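Local coordinates for hypothetical protein Ta0108 (Thermoplasma acidophilum, PDB 1RLK), which probably hydrolyses peptidyl-tRNAs that drop off the ribosome during protein synthesis, as a member of the PTH2 family of peptidyl-tRNA hydrolases, at residues K17-A22 against V81-Y86. Numbering follows the deposited sequence.
With SO4 (sulfate ion), chain B.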
ATOM      1  N   LYS A  17     -15.524  -6.714   3.789  1.00 27.69           N
ATOM      2  CA  LYS A  17     -14.330  -7.524   4.057  1.00 27.43           C
ATOM      3  C   LYS A  17     -13.655  -8.017   2.781  1.00 25.87           C
ATOM      4  O   LYS A  17     -12.444  -7.997   2.676  1.00 25.59           O
ATOM      5  CB  LYS A  17     -14.714  -8.751   4.904  1.00 28.05           C
ATOM      6  CG  LYS A  17     -14.086  -8.800   6.272  1.00 31.33           C
ATOM      7  CD  LYS A  17     -14.679  -9.946   7.128  1.00 34.99           C
ATOM      8  CE  LYS A  17     -15.567  -9.416   8.269  1.00 36.71           C
ATOM      9  NZ  LYS A  17     -16.490 -10.473   8.802  1.00 37.81           N
ATOM     10  N   GLY A  18     -14.452  -8.507   1.844  1.00 24.37           N
ATOM     11  CA  GLY A  18     -13.948  -9.017   0.583  1.00 24.06           C
ATOM     12  C   GLY A  18     -13.364  -7.942  -0.319  1.00 22.87           C
ATOM     13  O   GLY A  18     -12.312  -8.130  -0.914  1.00 23.17           O
ATOM     14  N   LYS A  19     -14.059  -6.820  -0.433  1.00 22.04           N
ATOM     15  CA  LYS A  19     -13.561  -5.705  -1.213  1.00 21.32           C
ATOM     16  C   LYS A  19     -12.233  -5.175  -0.638  1.00 20.25           C
ATOM     17  O   LYS A  19     -11.309  -4.897  -1.381  1.00 19.55           O
ATOM     18  CB  LYS A  19     -14.605  -4.584  -1.328  1.00 21.62           C
ATOM     19  CG  LYS A  19     -14.064  -3.395  -2.131  1.00 23.71           C
ATOM     20  CD  LYS A  19     -15.084  -2.695  -2.979  1.00 27.75           C
ATOM     21  CE  LYS A  19     -14.391  -1.868  -4.045  1.00 29.15           C
ATOM     22  NZ  LYS A  19     -15.367  -1.116  -4.889  1.00 31.79           N
ATOM     23  N   ILE A  20     -12.136  -5.064   0.684  1.00 19.77           N
ATOM     24  CA  ILE A  20     -10.905  -4.619   1.329  1.00 19.11           C
ATOM     25  C   ILE A  20      -9.745  -5.554   0.974  1.00 18.37           C
ATOM     26  O   ILE A  20      -8.682  -5.093   0.594  1.00 17.69           O
ATOM     27  CB  ILE A  20     -11.083  -4.521   2.870  1.00 19.25           C
ATOM     28  CG1 ILE A  20     -11.969  -3.322   3.220  1.00 21.44           C
ATOM     29  CG2 ILE A  20      -9.737  -4.360   3.567  1.00 19.85           C
ATOM     30  CD1 ILE A  20     -12.429  -3.308   4.691  1.00 23.17           C
ATOM     31  N   ALA A  21      -9.965  -6.861   1.090  1.00 17.16           N
ATOM     32  CA  ALA A  21      -8.950  -7.833   0.722  1.00 17.36           C
ATOM     33  C   ALA A  21      -8.511  -7.659  -0.728  1.00 16.53           C
ATOM     34  O   ALA A  21      -7.338  -7.672  -1.019  1.00 16.50           O
ATOM     35  CB  ALA A  21      -9.452  -9.255   0.953  1.00 17.12           C
ATOM     36  N   ALA A  22      -9.466  -7.495  -1.639  1.00 16.41           N
ATOM     37  CA  ALA A  22      -9.146  -7.331  -3.059  1.00 15.24           C
ATOM     38  C   ALA A  22      -8.339  -6.063  -3.298  1.00 14.80           C
ATOM     39  O   ALA A  22      -7.409  -6.063  -4.085  1.00 13.61           O
ATOM     40  CB  ALA A  22     -10.422  -7.301  -3.897  1.00 16.39           C
ATOM     41  N   VAL A  81      -4.161   2.927  -5.148  1.00 18.75           N
ATOM     42  CA  VAL A  81      -5.034   1.973  -5.783  1.00 19.49           C
ATOM     43  C   VAL A  81      -6.406   2.594  -5.928  1.00 19.72           C
ATOM     44  O   VAL A  81      -6.917   3.207  -4.992  1.00 20.24           O
ATOM     45  CB  VAL A  81      -5.095   0.660  -4.967  1.00 18.62           C
ATOM     46  CG1 VAL A  81      -6.274  -0.209  -5.411  1.00 19.97           C
ATOM     47  CG2 VAL A  81      -3.780  -0.087  -5.107  1.00 20.23           C
ATOM     48  N   GLN A  82      -6.987   2.420  -7.099  1.00 20.38           N
ATOM     49  CA  GLN A  82      -8.333   2.894  -7.405  1.00 21.99           C
ATOM     50  C   GLN A  82      -9.182   1.719  -7.873  1.00 23.01           C
ATOM     51  O   GLN A  82      -8.715   0.922  -8.676  1.00 21.22           O
ATOM     52  CB  GLN A  82      -8.287   3.966  -8.511  1.00 21.67           C
ATOM     53  CG  GLN A  82      -7.505   5.225  -8.116  1.00 23.18           C
ATOM     54  CD  GLN A  82      -7.330   6.243  -9.254  1.00 24.05           C
ATOM     55  OE1 GLN A  82      -8.284   6.915  -9.655  1.00 26.76           O
ATOM     56  NE2 GLN A  82      -6.114   6.375  -9.737  1.00 23.01           N
ATOM     57  N   ASP A  83     -10.421   1.621  -7.388  1.00 25.73           N
ATOM     58  CA  ASP A  83     -11.334   0.584  -7.848  1.00 28.23           C
ATOM     59  C   ASP A  83     -11.913   0.940  -9.219  1.00 30.44           C
ATOM     60  O   ASP A  83     -11.467   1.902  -9.850  1.00 30.26           O
ATOM     61  CB  ASP A  83     -12.419   0.245  -6.787  1.00 28.90           C
ATOM     62  CG  ASP A  83     -13.442   1.352  -6.558  1.00 29.61           C
ATOM     63  OD1 ASP A  83     -13.554   2.309  -7.355  1.00 31.34           O
ATOM     64  OD2 ASP A  83     -14.208   1.323  -5.573  1.00 32.67           O
ATOM     65  N   ARG A  84     -12.872   0.150  -9.692  1.00 33.12           N
ATOM     66  CA  ARG A  84     -13.487   0.393 -10.999  1.00 35.75           C
ATOM     67  C   ARG A  84     -14.463   1.562 -10.871  1.00 36.88           C
ATOM     68  O   ARG A  84     -14.981   1.849  -9.799  1.00 37.40           O
ATOM     69  CB  ARG A  84     -14.168  -0.878 -11.574  1.00 36.49           C
ATOM     70  CG  ARG A  84     -15.379  -1.442 -10.793  1.00 39.47           C
ATOM     71  CD  ARG A  84     -15.824  -2.900 -11.188  1.00 42.86           C
ATOM     72  NE  ARG A  84     -15.409  -3.934 -10.215  1.00 45.35           N
ATOM     73  CZ  ARG A  84     -16.080  -5.064  -9.938  1.00 47.03           C
ATOM     74  NH1 ARG A  84     -17.197  -5.398 -10.579  1.00 48.47           N
ATOM     75  NH2 ARG A  84     -15.598  -5.902  -9.026  1.00 47.91           N
ATOM     76  N   GLY A  85     -14.693   2.265 -11.960  1.00 38.68           N
ATOM     77  CA  GLY A  85     -15.593   3.401 -11.923  1.00 40.21           C
ATOM     78  C   GLY A  85     -17.054   3.003 -11.806  1.00 41.16           C
ATOM     79  O   GLY A  85     -17.401   1.814 -11.784  1.00 41.11           O
ATOM     80  N   TYR A  86     -17.907   4.014 -11.703  1.00 42.35           N
ATOM     81  CA  TYR A  86     -19.298   3.874 -12.122  1.00 43.48           C
ATOM     82  C   TYR A  86     -19.323   3.970 -13.653  1.00 44.20           C
ATOM     83  O   TYR A  86     -20.278   3.530 -14.297  1.00 44.47           O
ATOM     84  CB  TYR A  86     -20.180   4.952 -11.485  1.00 43.51           C
ATOM     85  CG  TYR A  86     -20.412   4.756 -10.001  1.00 43.79           C
ATOM     86  CD1 TYR A  86     -19.691   5.490  -9.061  1.00 44.71           C
ATOM     87  CD2 TYR A  86     -21.354   3.840  -9.536  1.00 44.40           C
ATOM     88  CE1 TYR A  86     -19.898   5.319  -7.698  1.00 45.55           C
ATOM     89  CE2 TYR A  86     -21.571   3.658  -8.171  1.00 44.80           C
ATOM     90  CZ  TYR A  86     -20.841   4.401  -7.256  1.00 45.42           C
ATOM     91  OH  TYR A  86     -21.047   4.243  -5.898  1.00 46.89           O
TER
HETATM   92  S   SO4 B 201     -12.534  -3.462  -8.180  0.52 31.83           S
HETATM   93  O1  SO4 B 201     -11.267  -2.762  -8.402  0.52 29.86           O
HETATM   94  O2  SO4 B 201     -12.705  -3.745  -6.760  0.52 32.96           O
HETATM   95  O3  SO4 B 201     -13.677  -2.640  -8.556  0.52 31.05           O
HETATM   96  O4  SO4 B 201     -12.527  -4.717  -8.932  0.52 31.61           O
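A single salt bridge joins the two segments: Lys19 NZ donates to Asp83 OD2 at 2.8 Å, coming from above the carboxylate, 37° out of its plane. The lysine can span the gap because its CG lies anti to the backbone N (chi1 179°), which sends the chain off the helix, and a bend at chi2 helps carry the amine to the acid, the two side chains crossing at about a right angle. The other carboxylate oxygen, Asp83 OD1, accepts a bond from the backbone N of Thr93, so the two oxygens have separate tasks, one tying Asp83 to Thr93, just before strand 94-103, and the other facing the helix. With an alanine at Asp83, the Lys19 amine would probably lose its counter-charge and swing away, and the Thr93 amide would lose its side-chain acceptor. In this PTH2 alpha/beta fold, built on a four-stranded mixed sheet, the contact links the first turn of helix 17-38 to the chain leaving edge strand 78-82. A sulfate, probably from the crystallisation liquor, sits beside the bridge. Its O3 takes the backbone N of Arg84 at 3.1 Å and Arg84 NE at 2.7 Å, while O4 is met by Arg84 NH2 at 3.3 Å. The anion thus lies at the guanidinium edge, with its sulfur in the plane of that group, and the bend of the arginine at chi3 (103°) turns that edge toward the anion. From the helix side, Lys19 CE comes to 3.7 Å from sulfate O2; on the other segment, Asp83 CA lies 3.4 Å from O1.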